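Local coordinates for arginase (Trypanosoma brucei brucei, PDB 4RHJ), which is of unknown function, having the arginase-deacetylase fold and the arginase family's sequence but having evolved without the binuclear manganese cluster, at residues A[37-42]-A[87-92]; A[169-174]-A[198-203]; A[253-258]-A[287-292]. One frame throughout, in Å; residues are numbered along the deposited sequence.

Contact 1: residues A[37-42]-A[87-92]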
loop_
_atom_site.group_PDB
_atom_site.type_symbol
_atom_site.label_atom_id
_atom_site.label_comp_id
_atom_site.label_asym_id
_atom_site.label_seq_id
_atom_site.Cartn_x
_atom_site.Cartn_y
_atom_site.Cartn_z
ATOM N N SER A 37 -22.462 -39.055 2.831
ATOM C CA SER A 37 -23.654 -38.749 2.038
ATOM C C SER A 37 -24.357 -37.462 2.477
ATOM O O SER A 37 -25.353 -37.057 1.875
ATOM C CB SER A 37 -24.647 -39.913 2.099
ATOM O OG SER A 37 -24.214 -41.010 1.314
ATOM N N ASP A 38 -23.849 -36.833 3.534
ATOM C CA ASP A 38 -24.305 -35.504 3.947
ATOM C C ASP A 38 -24.054 -34.526 2.810
ATOM O O ASP A 38 -24.796 -33.565 2.612
ATOM C CB ASP A 38 -23.585 -35.048 5.219
ATOM C CG ASP A 38 -22.071 -35.112 5.088
ATOM O OD1 ASP A 38 -21.589 -35.950 4.307
ATOM O OD2 ASP A 38 -21.361 -34.331 5.754
ATOM N N TRP A 39 -22.987 -34.796 2.066
ATOM C CA TRP A 39 -22.688 -34.077 0.846
ATOM C C TRP A 39 -23.190 -34.861 -0.365
ATOM O O TRP A 39 -22.578 -35.852 -0.761
ATOM C CB TRP A 39 -21.183 -33.826 0.727
ATOM C CG TRP A 39 -20.563 -33.190 1.936
ATOM C CD1 TRP A 39 -20.082 -33.828 3.029
ATOM C CD2 TRP A 39 -20.351 -31.791 2.164
ATOM N NE1 TRP A 39 -19.592 -32.922 3.937
ATOM C CE2 TRP A 39 -19.744 -31.658 3.423
ATOM C CE3 TRP A 39 -20.615 -30.638 1.426
ATOM C CZ2 TRP A 39 -19.398 -30.425 3.962
ATOM C CZ3 TRP A 39 -20.270 -29.413 1.958
ATOM C CH2 TRP A 39 -19.672 -29.313 3.212
ATOM N N ALA A 40 -24.309 -34.414 -0.933
ATOM C CA ALA A 40 -24.832 -34.930 -2.203
ATOM C C ALA A 40 -25.004 -33.790 -3.208
ATOM O O ALA A 40 -25.831 -32.903 -2.992
ATOM C CB ALA A 40 -26.163 -35.656 -1.985
ATOM N N ASN A 41 -24.229 -33.820 -4.298
ATOM C CA ASN A 41 -24.156 -32.706 -5.261
ATOM C C ASN A 41 -23.794 -31.413 -4.518
ATOM O O ASN A 41 -24.390 -30.357 -4.731
ATOM C CB ASN A 41 -25.480 -32.565 -6.038
ATOM C CG ASN A 41 -25.398 -31.574 -7.201
ATOM O OD1 ASN A 41 -25.891 -30.449 -7.105
ATOM N ND2 ASN A 41 -24.800 -32.000 -8.308
ATOM N N ARG A 42 -22.809 -31.528 -3.629
ATOM C CA ARG A 42 -22.418 -30.447 -2.730
ATOM C C ARG A 42 -20.946 -30.075 -2.897
ATOM O O ARG A 42 -20.098 -30.954 -3.054
ATOM C CB ARG A 42 -22.676 -30.842 -1.273
ATOM C CG ARG A 42 -24.115 -31.166 -0.937
ATOM C CD ARG A 42 -24.978 -29.935 -1.071
ATOM N NE ARG A 42 -24.471 -28.834 -0.258
ATOM C CZ ARG A 42 -25.000 -27.617 -0.247
ATOM N NH1 ARG A 42 -26.047 -27.351 -1.012
ATOM N NH2 ARG A 42 -24.483 -26.672 0.527
ATOM N N GLU A 87 -19.743 -32.577 9.541
ATOM C CA GLU A 87 -21.123 -32.501 9.066
ATOM C C GLU A 87 -21.336 -31.327 8.116
ATOM O O GLU A 87 -20.657 -30.316 8.208
ATOM C CB GLU A 87 -22.088 -32.397 10.251
ATOM C CG GLU A 87 -23.537 -32.704 9.919
ATOM C CD GLU A 87 -24.500 -32.132 10.944
ATOM O OE1 GLU A 87 -24.026 -31.643 11.993
ATOM O OE2 GLU A 87 -25.727 -32.160 10.700
ATOM N N CYS A 88 -22.292 -31.481 7.206
ATOM C CA CYS A 88 -22.597 -30.477 6.195
ATOM C C CYS A 88 -23.621 -29.469 6.715
ATOM O O CYS A 88 -24.612 -29.863 7.319
ATOM C CB CYS A 88 -23.117 -31.161 4.924
ATOM S SG CYS A 88 -23.497 -30.084 3.507
ATOM N N PRO A 89 -23.373 -28.161 6.492
ATOM C CA PRO A 89 -24.314 -27.070 6.805
ATOM C C PRO A 89 -25.600 -27.178 5.970
ATOM O O PRO A 89 -25.606 -27.969 5.025
ATOM C CB PRO A 89 -23.520 -25.799 6.447
ATOM C CG PRO A 89 -22.087 -26.221 6.424
ATOM C CD PRO A 89 -22.084 -27.648 5.986
ATOM N N PRO A 90 -26.660 -26.466 6.329
ATOM C CA PRO A 90 -27.909 -26.621 5.586
ATOM C C PRO A 90 -28.310 -25.363 4.840
ATOM O O PRO A 90 -28.539 -24.323 5.457
ATOM C CB PRO A 90 -28.921 -26.905 6.692
ATOM C CG PRO A 90 -28.403 -26.132 7.858
ATOM C CD PRO A 90 -26.901 -26.100 7.736
ATOM N N GLU A 91 -28.413 -25.468 3.521
ATOM C CA GLU A 91 -29.031 -24.420 2.730
ATOM C C GLU A 91 -28.408 -23.049 2.948
ATOM O O GLU A 91 -27.205 -22.848 2.801
ATOM C CB GLU A 91 -30.542 -24.364 2.981
ATOM C CG GLU A 91 -31.329 -23.641 1.896
ATOM C CD GLU A 91 -30.723 -23.802 0.513
ATOM O OE1 GLU A 91 -30.972 -24.841 -0.133
ATOM O OE2 GLU A 91 -29.999 -22.887 0.067
ATOM N N THR A 92 -29.284 -22.113 3.285
ATOM C CA THR A 92 -29.014 -20.674 3.315
ATOM C C THR A 92 -28.029 -20.224 4.411
ATOM O O THR A 92 -27.335 -19.212 4.248
ATOM C CB THR A 92 -30.336 -19.887 3.476
ATOM O OG1 THR A 92 -31.321 -20.726 4.092
ATOM C CG2 THR A 92 -30.869 -19.442 2.126
#
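Cys88 lies over one face of the Trp39 indole, and that overlap carries the contact. Its SG stands 3.6 Å from the centroid of the six-membered ring of Trp39 and only 13° off the ring normal, a sulfur-aromatic contact; CB of Cys88 sits over the same ring, 3.9 Å from its centroid, as a CH-pi contact. That CB points toward segment 37-42, and SG, anti to the backbone N (chi1 -178°), continues across the same face to end nearest CE3 and CZ3. At CH2 of this ring, CD of Pro89 comes to 4.0 Å, approaching obliquely, and Pro89 itself rests on Phe95 and Pro97 of strand 95-103. The contact is thus surface packing between two loops of the alpha/beta fold, one leading from helix 23-30 to strand 46-50, the other joining strands 77-81 and 95-103. Arg42 adds its CB in the plane of the indole, at the ring edge, while its side chain, bent at chi2 and chi3, brings NE to 4.1 Å from SG of Cys88. OD2 of Asp38 lies 3.7 Å from CB and 3.3 Å from N of Cys88; OD1 accepts a weak hydrogen bond from Trp39 N.

Contact 2: residues A[169-174]-A[198-203]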
loop_
_atom_site.group_PDB
_atom_site.type_symbol
_atom_site.label_atom_id
_atom_site.label_comp_id
_atom_site.label_asym_id
_atom_site.label_seq_id
_atom_site.Cartn_x
_atom_site.Cartn_y
_atom_site.Cartn_z
ATOM N N SER A 169 0.636 -14.237 -10.544
ATOM C CA SER A 169 2.019 -14.004 -10.193
ATOM C C SER A 169 2.534 -12.755 -10.858
ATOM O O SER A 169 1.901 -12.252 -11.783
ATOM C CB SER A 169 2.867 -15.197 -10.597
ATOM O OG SER A 169 4.161 -15.065 -10.079
ATOM N N ALA A 170 3.685 -12.270 -10.406
ATOM C CA ALA A 170 4.376 -11.164 -11.065
ATOM C C ALA A 170 5.067 -11.610 -12.346
ATOM O O ALA A 170 5.339 -10.796 -13.236
ATOM C CB ALA A 170 5.371 -10.554 -10.137
ATOM N N ARG A 171 5.357 -12.906 -12.425
ATOM C CA ARG A 171 5.974 -13.522 -13.606
ATOM C C ARG A 171 5.138 -14.688 -14.108
ATOM O O ARG A 171 4.491 -15.359 -13.323
ATOM C CB ARG A 171 7.384 -14.022 -13.293
ATOM C CG ARG A 171 7.403 -15.174 -12.324
ATOM C CD ARG A 171 8.637 -15.167 -11.410
ATOM N NE ARG A 171 8.590 -14.155 -10.349
ATOM C CZ ARG A 171 9.172 -12.956 -10.418
ATOM N NH1 ARG A 171 9.834 -12.606 -11.507
ATOM N NH2 ARG A 171 9.089 -12.104 -9.404
ATOM N N PRO A 172 5.168 -14.945 -15.424
ATOM C CA PRO A 172 4.422 -16.069 -16.000
ATOM C C PRO A 172 4.883 -17.402 -15.447
ATOM O O PRO A 172 4.090 -18.331 -15.417
ATOM C CB PRO A 172 4.720 -15.965 -17.498
ATOM C CG PRO A 172 5.090 -14.565 -17.723
ATOM C CD PRO A 172 5.785 -14.107 -16.467
ATOM N N SER A 173 6.143 -17.483 -15.025
ATOM C CA SER A 173 6.703 -18.695 -14.434
ATOM C C SER A 173 6.553 -19.889 -15.387
ATOM O O SER A 173 5.996 -20.921 -15.032
ATOM C CB SER A 173 6.038 -18.984 -13.086
ATOM O OG SER A 173 6.815 -19.857 -12.283
ATOM N N VAL A 174 7.064 -19.728 -16.604
ATOM C CA VAL A 174 6.899 -20.721 -17.663
ATOM C C VAL A 174 8.110 -20.850 -18.593
ATOM O O VAL A 174 8.213 -21.815 -19.356
ATOM C CB VAL A 174 5.671 -20.400 -18.538
ATOM C CG1 VAL A 174 4.370 -20.670 -17.778
ATOM C CG2 VAL A 174 5.738 -18.964 -19.018
ATOM N N ASN A 198 0.685 -10.541 -14.208
ATOM C CA ASN A 198 2.065 -10.560 -14.707
ATOM C C ASN A 198 2.636 -9.156 -14.948
ATOM O O ASN A 198 1.968 -8.312 -15.537
ATOM C CB ASN A 198 2.154 -11.368 -16.010
ATOM C CG ASN A 198 2.144 -12.865 -15.789
ATOM O OD1 ASN A 198 2.499 -13.620 -16.684
ATOM N ND2 ASN A 198 1.734 -13.304 -14.605
ATOM N N ARG A 199 3.861 -8.897 -14.490
ATOM C CA ARG A 199 4.524 -7.628 -14.819
ATOM C C ARG A 199 6.030 -7.756 -15.055
ATOM O O ARG A 199 6.706 -6.767 -15.288
ATOM C CB ARG A 199 4.250 -6.569 -13.738
ATOM C CG ARG A 199 4.556 -6.978 -12.305
ATOM C CD ARG A 199 3.910 -6.018 -11.292
ATOM N NE ARG A 199 4.261 -6.376 -9.921
ATOM C CZ ARG A 199 3.619 -7.277 -9.187
ATOM N NH1 ARG A 199 2.552 -7.893 -9.664
ATOM N NH2 ARG A 199 4.045 -7.532 -7.956
ATOM N N GLN A 200 6.528 -8.986 -15.025
ATOM C CA GLN A 200 7.904 -9.272 -15.404
ATOM C C GLN A 200 7.887 -10.315 -16.513
ATOM O O GLN A 200 7.978 -11.511 -16.251
ATOM C CB GLN A 200 8.706 -9.783 -14.208
ATOM C CG GLN A 200 10.195 -9.914 -14.476
ATOM C CD GLN A 200 10.917 -10.679 -13.385
ATOM O OE1 GLN A 200 10.591 -10.555 -12.207
ATOM N NE2 GLN A 200 11.901 -11.477 -13.776
ATOM N N VAL A 201 7.756 -9.853 -17.752
ATOM C CA VAL A 201 7.586 -10.743 -18.876
ATOM C C VAL A 201 8.790 -10.640 -19.806
ATOM O O VAL A 201 9.134 -9.567 -20.290
ATOM C CB VAL A 201 6.284 -10.422 -19.651
ATOM C CG1 VAL A 201 5.948 -11.537 -20.610
ATOM C CG2 VAL A 201 5.138 -10.209 -18.712
ATOM N N SER A 202 9.452 -11.763 -20.031
ATOM C CA SER A 202 10.559 -11.797 -20.966
ATOM C C SER A 202 10.074 -12.319 -22.321
ATOM O O SER A 202 8.908 -12.672 -22.488
ATOM C CB SER A 202 11.693 -12.654 -20.424
ATOM O OG SER A 202 11.296 -13.989 -20.246
ATOM N N SER A 203 10.973 -12.344 -23.294
ATOM C CA SER A 203 10.663 -12.863 -24.611
ATOM C C SER A 203 10.482 -14.368 -24.535
ATOM O O SER A 203 9.839 -14.959 -25.386
ATOM C CB SER A 203 11.770 -12.506 -25.599
ATOM O OG SER A 203 12.079 -11.126 -25.525
#
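Backbone hydrogen bonds centre on the carbonyl of Ala170, whose O accepts from two successive amides. Arg199 N gives it a nearly straight bond of 2.7 Å (168° at the hydrogen), tilted from the carbonyl plane, and Gln200 N donates from almost straight ahead of the oxygen at 2.8 Å. One carbonyl oxygen thus holds two consecutive amides of the loop 198-203.

Among side-chain bonds, the Asn198 amide spans the other loop. Its ND2 donates to Ser169 O at 3.0 Å from above the carbonyl plane, while OD1 accepts from Arg209 NH2 of helix 203-211, so both ends of the amide are held. OD1 also packs tightly against the Pro172 ring, 2.9 Å from CG. Gln200 NE2 is hydrogen-bonded to Asp71 of the second subunit.

Packing over a flat group is seen at Arg199. CB of Ala170 sits over the centre of one guanidinium face, 3.8 Å from CZ, and the guanidinium nitrogens bond to the carbonyls of Ser246, Val247 and Val260.

Ser169 OG bonds to Ser246 OG and to Asp244, a manganese ligand in another structure of this protein, though no metal is bound to this chain. Both loops leave the C-terminal ends of the adjacent parallel strands 163-168 and 190-196, the end of the sheet where Asp244 lies and where the arginase-deacetylase fold has its metal site.

Contact 3: residues A[253-258]-A[287-292]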
loop_
_atom_site.group_PDB
_atom_site.type_symbol
_atom_site.label_atom_id
_atom_site.label_comp_id
_atom_site.label_asym_id
_atom_site.label_seq_id
_atom_site.Cartn_x
_atom_site.Cartn_y
_atom_site.Cartn_z
ATOM N N ALA A 253 2.722 -7.362 0.135
ATOM C CA ALA A 253 3.360 -8.669 0.298
ATOM C C ALA A 253 4.881 -8.654 0.032
ATOM O O ALA A 253 5.359 -9.269 -0.914
ATOM C CB ALA A 253 2.678 -9.695 -0.611
ATOM N N PRO A 254 5.644 -7.954 0.880
ATOM C CA PRO A 254 7.092 -7.842 0.683
ATOM C C PRO A 254 7.858 -9.169 0.712
ATOM O O PRO A 254 8.971 -9.224 0.191
ATOM C CB PRO A 254 7.525 -6.951 1.850
ATOM C CG PRO A 254 6.424 -6.995 2.805
ATOM C CD PRO A 254 5.191 -7.178 2.035
ATOM N N ALA A 255 7.258 -10.224 1.264
ATOM C CA ALA A 255 7.995 -11.442 1.605
ATOM C C ALA A 255 8.174 -12.427 0.460
ATOM O O ALA A 255 7.839 -13.602 0.597
ATOM C CB ALA A 255 7.326 -12.145 2.759
ATOM N N VAL A 256 8.743 -11.946 -0.643
ATOM C CA VAL A 256 8.992 -12.767 -1.826
ATOM C C VAL A 256 10.406 -12.548 -2.389
ATOM O O VAL A 256 10.957 -11.468 -2.242
ATOM C CB VAL A 256 7.945 -12.471 -2.931
ATOM C CG1 VAL A 256 6.540 -12.786 -2.436
ATOM C CG2 VAL A 256 8.026 -11.017 -3.388
ATOM N N ASP A 257 10.960 -13.573 -3.049
ATOM C CA ASP A 257 12.327 -13.583 -3.611
ATOM C C ASP A 257 12.834 -12.246 -4.196
ATOM O O ASP A 257 13.523 -11.476 -3.500
ATOM C CB ASP A 257 12.425 -14.675 -4.691
ATOM C CG ASP A 257 13.860 -15.096 -4.975
ATOM O OD1 ASP A 257 14.716 -14.887 -4.090
ATOM O OD2 ASP A 257 14.132 -15.654 -6.069
ATOM N N SER A 258 12.528 -11.997 -5.468
ATOM C CA SER A 258 12.816 -10.718 -6.115
ATOM C C SER A 258 11.490 -10.006 -6.320
ATOM O O SER A 258 10.857 -10.177 -7.343
ATOM C CB SER A 258 13.542 -10.889 -7.464
ATOM O OG SER A 258 14.805 -11.524 -7.362
ATOM N N TYR A 287 1.498 -19.790 -2.258
ATOM C CA TYR A 287 2.947 -19.928 -2.112
ATOM C C TYR A 287 3.695 -18.613 -2.295
ATOM O O TYR A 287 3.083 -17.575 -2.511
ATOM C CB TYR A 287 3.468 -20.934 -3.130
ATOM C CG TYR A 287 3.240 -20.537 -4.579
ATOM C CD1 TYR A 287 2.043 -20.832 -5.230
ATOM C CD2 TYR A 287 4.228 -19.882 -5.299
ATOM C CE1 TYR A 287 1.849 -20.486 -6.560
ATOM C CE2 TYR A 287 4.047 -19.540 -6.612
ATOM C CZ TYR A 287 2.857 -19.833 -7.248
ATOM O OH TYR A 287 2.683 -19.468 -8.574
ATOM N N GLY A 288 5.023 -18.664 -2.219
ATOM C CA GLY A 288 5.845 -17.485 -2.472
ATOM C C GLY A 288 6.284 -16.709 -1.248
ATOM O O GLY A 288 7.005 -15.722 -1.352
ATOM N N TYR A 289 5.856 -17.177 -0.081
ATOM C CA TYR A 289 6.056 -16.475 1.163
ATOM C C TYR A 289 7.221 -17.062 1.950
ATOM O O TYR A 289 7.316 -18.260 2.176
ATOM C CB TYR A 289 4.762 -16.504 1.996
ATOM C CG TYR A 289 4.965 -16.199 3.459
ATOM C CD1 TYR A 289 5.239 -14.907 3.891
ATOM C CD2 TYR A 289 4.912 -17.212 4.414
ATOM C CE1 TYR A 289 5.442 -14.639 5.238
ATOM C CE2 TYR A 289 5.112 -16.944 5.776
ATOM C CZ TYR A 289 5.373 -15.650 6.178
ATOM O OH TYR A 289 5.569 -15.368 7.515
ATOM N N ASN A 290 8.112 -16.180 2.363
ATOM C CA ASN A 290 9.300 -16.572 3.093
ATOM C C ASN A 290 9.503 -15.588 4.235
ATOM O O ASN A 290 9.801 -14.420 4.006
ATOM C CB ASN A 290 10.513 -16.619 2.160
ATOM C CG ASN A 290 11.803 -16.992 2.879
ATOM O OD1 ASN A 290 11.876 -16.988 4.099
ATOM N ND2 ASN A 290 12.842 -17.274 2.106
ATOM N N PRO A 291 9.344 -16.077 5.474
ATOM C CA PRO A 291 9.349 -15.283 6.706
ATOM C C PRO A 291 10.554 -14.367 6.784
ATOM O O PRO A 291 10.446 -13.270 7.323
ATOM C CB PRO A 291 9.394 -16.344 7.807
ATOM C CG PRO A 291 9.836 -17.601 7.118
ATOM C CD PRO A 291 9.257 -17.513 5.765
ATOM N N ASP A 292 11.663 -14.799 6.198
ATOM C CA ASP A 292 12.925 -14.072 6.297
ATOM C C ASP A 292 12.943 -12.781 5.480
ATOM O O ASP A 292 13.758 -11.895 5.732
ATOM C CB ASP A 292 14.091 -14.989 5.888
ATOM C CG ASP A 292 14.425 -16.029 6.965
ATOM O OD1 ASP A 292 13.941 -15.874 8.103
ATOM O OD2 ASP A 292 15.174 -16.992 6.691
#
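Ala255 and Tyr289 bring the two backbones closest, with CA atoms 5.4 Å apart. Ala255 is the centre of an inverse gamma turn, closed by Val256 N bonding to Pro254 O, and its carbonyl is turned to the other loop. There Asn290 N donates to Ala255 O at 3.1 Å, bent to 147° at the hydrogen. The same oxygen receives a CA-H...O contact from Tyr289 CA at 3.4 Å, a weaker second partner. Gly288, with phi at 97°, has backbone angles that would press any CB against the preceding carbonyl, which explains the glycine. Its own O takes a CA-H...O contact from Val256 CA at 3.6 Å.

Of the side chains, Ala255 points toward the other loop, its CB touching CD1 of the Tyr289 ring at 3.6 Å and lying equally near Asn290 O. Tyr289 CB points away from 253-258, yet with CG anti to the backbone N (chi1 162°) the ring lies with CD1 against that methyl; Pro291 N sits above one ring face, offset toward the rim. CG1 of Val256 meets Gly288 O at 3.2 Å. Asn290 forms an Asx turn, its OD1 accepting from Asp292 N.

The Tyr289 ring packs on Thr304 and Leu308 of helix 303-316, and Arg297 of the second subunit donates a hydrogen bond through NH1 to Val256 O. Both loops follow the C-terminal ends of adjacent parallel strands, 239-244 and 281-287; Gly288 lies about 4 Å from the side chain of Asp244, a manganese ligand in another structure of this protein.

How the contacts relate
From the N terminus the contacts come in series: each closes before the next opens, and none nests or crosses. Contact 1 closes a 44-residue span and joins the loops leading into strands 46-50 and 95-103, at their N-terminal ends, across the chain's centre from the others. Contact 2 closes the span holding helix 180-186, tying the loops that leave the C-terminal ends of strands 163-168 and 190-196; contact 3, spanning helix 266-274, does the same for strands 239-244 and 281-287. Contacts 2 and 3 have centres 16 Å apart and meet where Arg171 NH2 packs 3.3 Å from Ser258 O. Both lie beside Asp244 and touch the second subunit.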